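Local coordinates for protein projannalysin (Methanocaldococcus jannaschii, PDB 4JIX) that is the zymogen form of a zinc-dependent metallopeptidase, a soluble minigluzincin that probably cleaves peptide bonds once activated, at residues N8-K13 against F60-L65; I25-N30 against K46-R51; L73-I78 against I85-E90. The protein carries 1 engineered substitution. All blocks are in the same frame, centred on the assembly; numbering follows the deposited sequence.

Interaction 1. Residues N8-K13 against F60-L65; sequences NKKDIK and FDEELL
Across this contact the backbones stay apart: the closest CA atoms, of Lys-10 and Glu-62, are 7.2 Å from each other, and side chains bridge the gap. Both segments run from loop into the first turn of a helix. Asp-11 caps one of these, its OD1 accepting from Lys-13 N at 3.2 Å through the anti lone pair; Asp-61 stands at the N-cap of helix 62-78, but its side chain makes no capping bond.

The polar link is a salt bridge in which Lys-10 NZ meets Glu-62 OE2 at 2.8 Å, on the syn side and 24° out of the carboxylate plane. Lys-10 lays its chain across the carboxylate, CB near OE1 and CD near OE2, and a bend at chi3 (-87°) brings CE to 3.3 Å from Glu-62 OE2. Lys-9 NZ comes close to Phe-60 O, though the angle is too poor for a hydrogen bond. Ile-12 CD1 touches Leu-65 CD1 at 4.2 Å, and Ile-15 packs on Glu-62 and Leu-65.

Lys-10 NZ also pairs with Glu-18, so its positive charge, shared by two carboxylates, is likely to be stabilised, while Glu-62 ties the approach to helix 12-22 to the start of helix 62-78.

Interaction 2. Residues I25-N30 against K46-R51; sequences INESIN and KTKTLR. With SO4 (sulfate ion), chain E.
Glu-27 opens the contact: its OE2 lies 3.7 Å from Lys-48 CE, while Glu-27 OE2 is 4.5 Å from Lys-48 NZ, beyond salt-bridge range. The firmer partner of this carboxylate is Lys-79, which pairs with OE1. Next in sequence, the carbonyl O of Ser-28 lies against Lys-48 CB. Ile-29 passes over the same residue, its CA 3.4 Å from Lys-48 O in a bent CA-H...O contact. With CG1 set between backbone N and carbonyl carbon (chi1 63°), that branch reaches on through CD1 to Leu-50 CB at 4.1 Å; CG2 packs on Phe-76.

At Asn-30 the backbones join. Its N donates to Lys-48 O at 2.8 Å, nearly straight at 171°, and its O accepts from Leu-50 N at 2.8 Å. The side chain adds a weak bond from ND2 to Thr-47 O, and its CB lies against Thr-49 OG1.

The second segment also holds a sulfate, probably from the crystallisation liquor. Thr-47 OG1 donates to its O1 at 2.6 Å, and Arg-51 NH1 and NH2 converge on the same atom, which lies in the guanidinium plane; Ser-44 OG is a further partner of the sulfate. Thr-49 CG2 covers a face of the Arg-51 guanidinium 3.9 Å above its centre, and NE pairs with Glu-32. An alanine in place of Arg-51 would probably leave Glu-32 without this charged mate and the sulfate with only Thr-47 and Ser-44 among these partners.

Asn-30 and Thr-49 form a parallel bridge where strand 30-34 begins beside strand 49-53; Lys-48 and Thr-49, both facing Ser-44, make a G1 beta bulge on the antiparallel side, typical of a hairpin entering its second strand.

Interaction 3. Residues L73-I78 against I85-E90; sequences LIHFKI and IKFENE. With ZN (zinc ion), chain C.
His-75 NE2 binds the zinc ion at 2.1 Å, while ND1, at the other side of the ring, donates a hydrogen bond to Ser-80 O, fixing the rotation of the imidazole. His-71 and His-83 are the other protein ligands of this site, and a water at 2.2 Å from the zinc is among the remaining ligands. The spacing of His-71, Glu-72 and His-75 on one helix matches the HExxH motif of zinc peptidases.

Phe-87 backs the metal ligand. Its CE1 sits 3.4 Å above the centre of the imidazole, with the two ring planes at 47°, an oblique pairing that is neither a stack nor edge-to-face. A face of the phenyl ring receives Ile-74 CG2 in a CH-pi contact, 3.7 Å from the centroid, and Ile-78 CD1 lies at the ring's edge. CG anti to the backbone N (chi1 -171°) starts the phenylalanine toward the histidine.

Away from the metal, Glu-90 slides past Ile-74 and Ile-78 in the opposite direction, its CG 3.7 Å from Ile-78 CG2. Its OE1 forms a salt bridge with Lys-77 NZ at 3.2 Å, met from above the carboxylate plane; Lys-77 NZ also donates to Leu-23 O.

The segments' helix axes approach to 9.8 Å at 120°, placing helix 85-91 against the C-terminal part of helix 62-78, whose Leu-73 packs on helix 12-22 and Phe-76 on Phe-43 of strand 41-44.

In the fold
From the N terminus, the chain passes through 8-13 into helix 12-22 and then through 25-30 into strand 30-34. Interaction 2 closes a loop of 15 residues, bringing 46-51 back beside 25-30 after strand 41-44, and it is nested inside the larger loop that interaction 1 closes at 60-65. Helix 62-78 then carries the chain to interaction 3, which follows in series, closes a six-residue connection to helix 85-91 and lies across the chain's centre from interaction 1, their midpoints about 22 Å apart. Interactions 2 and 3 touch directly, Ile-25, Glu-27 and Ile-29 packing on Phe-76. The three contacts thus tie the N-terminal helix, the sheet and helix 85-91 to one long zinc-binding helix.

Interaction 1. Residues N8-K13 against F60-L65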
loop_
_atom_site.group_PDB
_atom_site.type_symbol
_atom_site.label_atom_id
_atom_site.label_comp_id
_atom_site.label_asym_id
_atom_site.label_seq_id
_atom_site.Cartn_x
_atom_site.Cartn_y
_atom_site.Cartn_z
ATOM N N ASN A 8 6.408 -19.769 -12.356
ATOM C CA ASN A 8 7.396 -18.856 -12.939
ATOM C C ASN A 8 6.883 -17.421 -12.965
ATOM O O ASN A 8 5.800 -17.160 -13.498
ATOM C CB ASN A 8 7.767 -19.296 -14.360
ATOM C CG ASN A 8 9.126 -19.943 -14.500
ATOM O OD1 ASN A 8 10.066 -19.686 -13.733
ATOM N ND2 ASN A 8 9.276 -20.763 -15.531
ATOM N N LYS A 9 7.645 -16.507 -12.341
ATOM C CA LYS A 9 7.293 -15.095 -12.280
ATOM C C LYS A 9 7.360 -14.508 -13.692
ATOM O O LYS A 9 8.362 -14.690 -14.397
ATOM C CB LYS A 9 8.215 -14.335 -11.299
ATOM C CG LYS A 9 7.469 -13.487 -10.264
ATOM C CD LYS A 9 8.290 -13.246 -8.981
ATOM C CE LYS A 9 8.624 -11.788 -8.706
ATOM N NZ LYS A 9 7.459 -10.997 -8.210
ATOM N N LYS A 10 6.240 -13.905 -14.133
ATOM C CA LYS A 10 6.123 -13.235 -15.428
ATOM C C LYS A 10 7.058 -12.034 -15.416
ATOM O O LYS A 10 7.130 -11.340 -14.400
ATOM C CB LYS A 10 4.662 -12.799 -15.686
ATOM C CG LYS A 10 4.392 -12.345 -17.126
ATOM C CD LYS A 10 2.939 -11.928 -17.362
ATOM C CE LYS A 10 2.032 -13.083 -17.731
ATOM N NZ LYS A 10 0.594 -12.717 -17.620
ATOM N N ASP A 11 7.807 -11.819 -16.503
ATOM C CA ASP A 11 8.720 -10.682 -16.619
ATOM C C ASP A 11 7.920 -9.390 -16.541
ATOM O O ASP A 11 6.824 -9.307 -17.106
ATOM C CB ASP A 11 9.517 -10.745 -17.921
ATOM C CG ASP A 11 10.777 -9.904 -17.898
ATOM O OD1 ASP A 11 10.666 -8.658 -18.005
ATOM O OD2 ASP A 11 11.880 -10.494 -17.814
ATOM N N ILE A 12 8.442 -8.403 -15.802
ATOM C CA ILE A 12 7.786 -7.115 -15.593
ATOM C C ILE A 12 7.412 -6.455 -16.939
ATOM O O ILE A 12 6.301 -5.950 -17.057
ATOM C CB ILE A 12 8.636 -6.182 -14.678
ATOM C CG1 ILE A 12 7.846 -4.939 -14.226
ATOM C CG2 ILE A 12 10.025 -5.849 -15.253
ATOM C CD1 ILE A 12 6.688 -5.280 -13.202
ATOM N N LYS A 13 8.290 -6.545 -17.959
ATOM C CA LYS A 13 8.049 -5.983 -19.294
ATOM C C LYS A 13 6.828 -6.640 -19.956
ATOM O O LYS A 13 6.053 -5.946 -20.610
ATOM C CB LYS A 13 9.295 -6.113 -20.196
ATOM C CG LYS A 13 10.626 -5.671 -19.558
ATOM C CD LYS A 13 10.704 -4.178 -19.180
ATOM C CE LYS A 13 11.758 -3.923 -18.126
ATOM N NZ LYS A 13 12.095 -2.480 -18.009
ATOM N N PHE A 60 6.453 -8.448 -5.104
ATOM C CA PHE A 60 4.982 -8.525 -5.140
ATOM C C PHE A 60 4.510 -9.536 -6.168
ATOM O O PHE A 60 5.127 -9.654 -7.226
ATOM C CB PHE A 60 4.361 -7.153 -5.465
ATOM C CG PHE A 60 4.178 -6.168 -4.329
ATOM C CD1 PHE A 60 3.175 -5.209 -4.379
ATOM C CD2 PHE A 60 5.043 -6.163 -3.237
ATOM C CE1 PHE A 60 3.018 -4.283 -3.345
ATOM C CE2 PHE A 60 4.899 -5.222 -2.214
ATOM C CZ PHE A 60 3.888 -4.289 -2.276
ATOM N N ASP A 61 3.378 -10.216 -5.887
ATOM C CA ASP A 61 2.755 -11.176 -6.809
ATOM C C ASP A 61 2.263 -10.451 -8.078
ATOM O O ASP A 61 2.039 -9.242 -8.055
ATOM C CB ASP A 61 1.583 -11.906 -6.121
ATOM C CG ASP A 61 2.009 -12.895 -5.040
ATOM O OD1 ASP A 61 3.110 -13.497 -5.173
ATOM O OD2 ASP A 61 1.223 -13.107 -4.084
ATOM N N GLU A 62 2.070 -11.195 -9.159
ATOM C CA GLU A 62 1.630 -10.658 -10.447
ATOM C C GLU A 62 0.329 -9.873 -10.337
ATOM O O GLU A 62 0.216 -8.835 -10.968
ATOM C CB GLU A 62 1.446 -11.791 -11.458
ATOM C CG GLU A 62 1.379 -11.271 -12.885
ATOM C CD GLU A 62 1.200 -12.358 -13.918
ATOM O OE1 GLU A 62 1.735 -13.475 -13.718
ATOM O OE2 GLU A 62 0.516 -12.088 -14.933
ATOM N N GLU A 63 -0.662 -10.400 -9.603
ATOM C CA GLU A 63 -1.945 -9.732 -9.417
ATOM C C GLU A 63 -1.752 -8.284 -8.891
ATOM O O GLU A 63 -2.395 -7.364 -9.412
ATOM C CB GLU A 63 -2.835 -10.528 -8.455
ATOM C CG GLU A 63 -4.088 -9.761 -8.048
ATOM C CD GLU A 63 -4.929 -10.395 -6.962
ATOM O OE1 GLU A 63 -6.107 -10.704 -7.246
ATOM O OE2 GLU A 63 -4.419 -10.589 -5.835
ATOM N N LEU A 64 -0.855 -8.083 -7.892
ATOM C CA LEU A 64 -0.627 -6.734 -7.342
ATOM C C LEU A 64 0.117 -5.867 -8.331
ATOM O O LEU A 64 -0.238 -4.705 -8.492
ATOM C CB LEU A 64 0.118 -6.757 -5.986
ATOM C CG LEU A 64 -0.410 -7.699 -4.885
ATOM C CD1 LEU A 64 0.291 -7.420 -3.566
ATOM C CD2 LEU A 64 -1.940 -7.587 -4.702
ATOM N N LEU A 65 1.120 -6.422 -9.018
ATOM C CA LEU A 65 1.896 -5.661 -10.015
ATOM C C LEU A 65 1.015 -5.215 -11.182
ATOM O O LEU A 65 1.144 -4.086 -11.635
ATOM C CB LEU A 65 3.088 -6.484 -10.545
ATOM C CG LEU A 65 4.186 -6.809 -9.524
ATOM C CD1 LEU A 65 5.218 -7.751 -10.123
ATOM C CD2 LEU A 65 4.865 -5.528 -8.985
#

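Interaction 2. Residues I25-N30 against K46-R51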
loop_
_atom_site.group_PDB
_atom_site.type_symbol
_atom_site.label_atom_id
_atom_site.label_comp_id
_atom_site.label_asym_id
_atom_site.label_seq_id
_atom_site.Cartn_x
_atom_site.Cartn_y
_atom_site.Cartn_z
ATOM N N ILE A 25 -3.143 1.128 -26.017
ATOM C CA ILE A 25 -2.199 2.255 -25.998
ATOM C C ILE A 25 -1.058 1.925 -26.984
ATOM O O ILE A 25 -0.313 0.953 -26.766
ATOM C CB ILE A 25 -1.661 2.547 -24.556
ATOM C CG1 ILE A 25 -2.782 2.990 -23.569
ATOM C CG2 ILE A 25 -0.503 3.577 -24.584
ATOM C CD1 ILE A 25 -2.387 2.892 -22.034
ATOM N N ASN A 26 -0.922 2.718 -28.063
ATOM C CA ASN A 26 0.178 2.515 -29.011
ATOM C C ASN A 26 1.236 3.614 -28.871
ATOM O O ASN A 26 2.148 3.705 -29.695
ATOM C CB ASN A 26 -0.271 2.391 -30.475
ATOM C CG ASN A 26 0.859 1.886 -31.375
ATOM O OD1 ASN A 26 1.654 1.016 -30.994
ATOM N ND2 ASN A 26 1.030 2.488 -32.537
ATOM N N GLU A 27 1.138 4.446 -27.834
ATOM C CA GLU A 27 2.187 5.429 -27.618
ATOM C C GLU A 27 3.322 4.722 -26.918
ATOM O O GLU A 27 3.077 3.882 -26.051
ATOM C CB GLU A 27 1.687 6.627 -26.788
ATOM C CG GLU A 27 0.895 7.626 -27.607
ATOM C CD GLU A 27 0.296 8.711 -26.744
ATOM O OE1 GLU A 27 -0.747 8.455 -26.099
ATOM O OE2 GLU A 27 0.912 9.797 -26.657
ATOM N N SER A 28 4.554 5.048 -27.293
ATOM C CA SER A 28 5.750 4.467 -26.690
ATOM C C SER A 28 5.932 4.965 -25.249
ATOM O O SER A 28 5.614 6.116 -24.953
ATOM C CB SER A 28 6.975 4.844 -27.525
ATOM O OG SER A 28 7.824 3.739 -27.763
ATOM N N ILE A 29 6.406 4.098 -24.346
ATOM C CA ILE A 29 6.684 4.513 -22.965
ATOM C C ILE A 29 8.069 4.009 -22.548
ATOM O O ILE A 29 8.619 3.079 -23.153
ATOM C CB ILE A 29 5.601 4.085 -21.927
ATOM C CG1 ILE A 29 5.461 2.547 -21.809
ATOM C CG2 ILE A 29 4.262 4.771 -22.174
ATOM C CD1 ILE A 29 4.897 2.054 -20.422
ATOM N N ASN A 30 8.624 4.640 -21.522
ATOM C CA ASN A 30 9.867 4.220 -20.901
ATOM C C ASN A 30 9.500 3.523 -19.609
ATOM O O ASN A 30 8.540 3.931 -18.955
ATOM C CB ASN A 30 10.792 5.422 -20.649
ATOM C CG ASN A 30 11.167 6.127 -21.923
ATOM O OD1 ASN A 30 11.816 5.557 -22.803
ATOM N ND2 ASN A 30 10.716 7.366 -22.068
ATOM N N LYS A 46 5.393 14.081 -18.899
ATOM C CA LYS A 46 6.467 14.875 -19.510
ATOM C C LYS A 46 7.456 13.959 -20.267
ATOM O O LYS A 46 7.772 14.240 -21.427
ATOM C CB LYS A 46 7.188 15.703 -18.427
ATOM C CG LYS A 46 8.255 16.665 -18.958
ATOM C CD LYS A 46 8.954 17.370 -17.808
ATOM C CE LYS A 46 10.047 18.286 -18.300
ATOM N NZ LYS A 46 10.686 19.031 -17.182
ATOM N N THR A 47 7.894 12.845 -19.638
ATOM C CA THR A 47 8.845 11.932 -20.293
ATOM C C THR A 47 8.206 10.611 -20.731
ATOM O O THR A 47 8.906 9.792 -21.333
ATOM C CB THR A 47 10.052 11.646 -19.388
ATOM O OG1 THR A 47 9.593 11.066 -18.167
ATOM C CG2 THR A 47 10.907 12.886 -19.128
ATOM N N LYS A 48 6.890 10.405 -20.460
ATOM C CA LYS A 48 6.154 9.161 -20.779
ATOM C C LYS A 48 6.892 7.985 -20.122
ATOM O O LYS A 48 7.209 6.989 -20.767
ATOM C CB LYS A 48 5.972 8.977 -22.304
ATOM C CG LYS A 48 4.740 9.697 -22.831
ATOM C CD LYS A 48 4.956 10.326 -24.202
ATOM C CE LYS A 48 3.733 11.076 -24.697
ATOM N NZ LYS A 48 3.373 12.242 -23.833
ATOM N N THR A 49 7.216 8.146 -18.829
ATOM C CA THR A 49 7.977 7.148 -18.088
ATOM C C THR A 49 7.143 6.541 -16.982
ATOM O O THR A 49 6.665 7.249 -16.088
ATOM C CB THR A 49 9.266 7.780 -17.530
ATOM O OG1 THR A 49 10.049 8.255 -18.619
ATOM C CG2 THR A 49 10.090 6.820 -16.689
ATOM N N LEU A 50 7.012 5.217 -17.023
ATOM C CA LEU A 50 6.367 4.460 -15.964
ATOM C C LEU A 50 7.481 4.120 -14.980
ATOM O O LEU A 50 8.471 3.497 -15.389
ATOM C CB LEU A 50 5.679 3.193 -16.544
ATOM C CG LEU A 50 5.131 2.158 -15.537
ATOM C CD1 LEU A 50 3.924 2.696 -14.792
ATOM C CD2 LEU A 50 4.732 0.873 -16.240
ATOM N N ARG A 51 7.384 4.600 -13.727
ATOM C CA ARG A 51 8.406 4.313 -12.713
ATOM C C ARG A 51 7.866 3.297 -11.724
ATOM O O ARG A 51 6.748 3.452 -11.237
ATOM C CB ARG A 51 8.886 5.583 -11.986
ATOM C CG ARG A 51 9.697 6.488 -12.895
ATOM C CD ARG A 51 10.465 7.577 -12.165
ATOM N NE ARG A 51 11.413 8.239 -13.070
ATOM C CZ ARG A 51 11.108 9.256 -13.874
ATOM N NH1 ARG A 51 9.881 9.765 -13.880
ATOM N NH2 ARG A 51 12.032 9.776 -14.673
HETATM S S SO4 E . 10.481 13.217 -15.185
HETATM O O1 SO4 E . 10.493 11.936 -15.894
HETATM O O2 SO4 E . 9.382 14.046 -15.677
HETATM O O3 SO4 E . 10.297 12.975 -13.758
HETATM O O4 SO4 E . 11.754 13.908 -15.392
#

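Interaction 3. Residues L73-I78 against I85-E90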
loop_
_atom_site.group_PDB
_atom_site.type_symbol
_atom_site.label_atom_id
_atom_site.label_comp_id
_atom_site.label_asym_id
_atom_site.label_seq_id
_atom_site.Cartn_x
_atom_site.Cartn_y
_atom_site.Cartn_z
ATOM N N LEU A 73 -1.350 3.359 -16.111
ATOM C CA LEU A 73 -1.568 3.378 -17.541
ATOM C C LEU A 73 -2.982 3.828 -17.897
ATOM O O LEU A 73 -3.150 4.392 -18.974
ATOM C CB LEU A 73 -1.168 2.042 -18.194
ATOM C CG LEU A 73 0.359 1.731 -18.141
ATOM C CD1 LEU A 73 0.693 0.450 -18.875
ATOM C CD2 LEU A 73 1.217 2.896 -18.720
ATOM N N ILE A 74 -3.964 3.688 -16.981
ATOM C CA ILE A 74 -5.306 4.245 -17.209
ATOM C C ILE A 74 -5.161 5.783 -17.273
ATOM O O ILE A 74 -5.673 6.388 -18.213
ATOM C CB ILE A 74 -6.367 3.781 -16.167
ATOM C CG1 ILE A 74 -6.725 2.290 -16.399
ATOM C CG2 ILE A 74 -7.654 4.664 -16.243
ATOM C CD1 ILE A 74 -7.484 1.664 -15.233
ATOM N N HIS A 75 -4.386 6.388 -16.334
ATOM C CA HIS A 75 -4.110 7.831 -16.337
ATOM C C HIS A 75 -3.535 8.253 -17.698
ATOM O O HIS A 75 -3.973 9.246 -18.269
ATOM C CB HIS A 75 -3.105 8.218 -15.231
ATOM C CG HIS A 75 -3.676 8.268 -13.853
ATOM N ND1 HIS A 75 -4.700 9.136 -13.527
ATOM C CD2 HIS A 75 -3.314 7.582 -12.747
ATOM C CE1 HIS A 75 -4.931 8.953 -12.239
ATOM N NE2 HIS A 75 -4.123 8.027 -11.728
ATOM N N PHE A 76 -2.550 7.495 -18.202
ATOM C CA PHE A 76 -1.919 7.797 -19.474
ATOM C C PHE A 76 -2.940 7.700 -20.610
ATOM O O PHE A 76 -2.981 8.594 -21.460
ATOM C CB PHE A 76 -0.709 6.877 -19.732
ATOM C CG PHE A 76 0.045 7.164 -21.017
ATOM C CD1 PHE A 76 0.483 6.124 -21.833
ATOM C CD2 PHE A 76 0.357 8.476 -21.388
ATOM C CE1 PHE A 76 1.206 6.387 -23.002
ATOM C CE2 PHE A 76 1.085 8.736 -22.554
ATOM C CZ PHE A 76 1.493 7.691 -23.360
ATOM N N LYS A 77 -3.800 6.655 -20.593
ATOM C CA LYS A 77 -4.808 6.478 -21.640
ATOM C C LYS A 77 -5.831 7.637 -21.694
ATOM O O LYS A 77 -6.135 8.121 -22.782
ATOM C CB LYS A 77 -5.556 5.147 -21.475
ATOM C CG LYS A 77 -6.284 4.758 -22.762
ATOM C CD LYS A 77 -7.439 3.864 -22.491
ATOM C CE LYS A 77 -8.227 3.597 -23.745
ATOM N NZ LYS A 77 -8.867 2.259 -23.679
ATOM N N ILE A 78 -6.362 8.060 -20.538
ATOM C CA ILE A 78 -7.404 9.093 -20.481
ATOM C C ILE A 78 -6.818 10.531 -20.480
ATOM O O ILE A 78 -7.584 11.499 -20.527
ATOM C CB ILE A 78 -8.350 8.854 -19.267
ATOM C CG1 ILE A 78 -7.623 9.058 -17.906
ATOM C CG2 ILE A 78 -9.018 7.467 -19.379
ATOM C CD1 ILE A 78 -8.490 9.158 -16.703
ATOM N N ILE A 85 -14.835 10.085 -13.338
ATOM C CA ILE A 85 -15.705 9.053 -13.907
ATOM C C ILE A 85 -15.004 8.389 -15.114
ATOM O O ILE A 85 -15.150 7.182 -15.286
ATOM C CB ILE A 85 -17.130 9.601 -14.254
ATOM C CG1 ILE A 85 -18.120 8.450 -14.567
ATOM C CG2 ILE A 85 -17.110 10.674 -15.361
ATOM C CD1 ILE A 85 -19.580 8.726 -14.211
ATOM N N LYS A 86 -14.198 9.148 -15.895
ATOM C CA LYS A 86 -13.451 8.615 -17.044
ATOM C C LYS A 86 -12.370 7.606 -16.581
ATOM O O LYS A 86 -12.116 6.623 -17.276
ATOM C CB LYS A 86 -12.838 9.737 -17.885
ATOM C CG LYS A 86 -13.889 10.547 -18.649
ATOM C CD LYS A 86 -13.282 11.302 -19.824
ATOM C CE LYS A 86 -14.120 12.478 -20.283
ATOM N NZ LYS A 86 -15.436 12.062 -20.834
ATOM N N PHE A 87 -11.807 7.804 -15.372
ATOM C CA PHE A 87 -10.854 6.854 -14.791
ATOM C C PHE A 87 -11.612 5.584 -14.390
ATOM O O PHE A 87 -11.210 4.480 -14.779
ATOM C CB PHE A 87 -10.115 7.454 -13.575
ATOM C CG PHE A 87 -8.973 6.589 -13.091
ATOM C CD1 PHE A 87 -7.666 6.844 -13.494
ATOM C CD2 PHE A 87 -9.208 5.498 -12.253
ATOM C CE1 PHE A 87 -6.615 6.015 -13.080
ATOM C CE2 PHE A 87 -8.161 4.658 -11.859
ATOM C CZ PHE A 87 -6.870 4.926 -12.271
ATOM N N GLU A 88 -12.723 5.759 -13.631
ATOM C CA GLU A 88 -13.580 4.661 -13.170
ATOM C C GLU A 88 -14.108 3.834 -14.342
ATOM O O GLU A 88 -14.104 2.613 -14.246
ATOM C CB GLU A 88 -14.751 5.179 -12.332
ATOM C CG GLU A 88 -14.361 5.551 -10.911
ATOM C CD GLU A 88 -15.496 6.079 -10.049
ATOM O OE1 GLU A 88 -15.224 6.928 -9.168
ATOM O OE2 GLU A 88 -16.654 5.642 -10.250
ATOM N N ASN A 89 -14.499 4.486 -15.460
ATOM C CA ASN A 89 -15.014 3.802 -16.654
ATOM C C ASN A 89 -14.009 2.791 -17.223
ATOM O O ASN A 89 -14.418 1.689 -17.597
ATOM C CB ASN A 89 -15.429 4.797 -17.750
ATOM C CG ASN A 89 -16.677 5.603 -17.457
ATOM O OD1 ASN A 89 -16.941 6.611 -18.119
ATOM N ND2 ASN A 89 -17.442 5.223 -16.433
ATOM N N GLU A 90 -12.708 3.151 -17.279
ATOM C CA GLU A 90 -11.662 2.251 -17.781
ATOM C C GLU A 90 -11.380 1.133 -16.795
ATOM O O GLU A 90 -11.270 -0.022 -17.201
ATOM C CB GLU A 90 -10.351 2.995 -18.088
ATOM C CG GLU A 90 -10.461 4.075 -19.149
ATOM C CD GLU A 90 -10.766 3.628 -20.567
ATOM O OE1 GLU A 90 -10.435 2.472 -20.925
ATOM O OE2 GLU A 90 -11.306 4.458 -21.334
HETATM ZN ZN ZN C . -3.754 7.856 -9.637
HETATM O O HOH W 1 -3.328 7.739 -7.500
#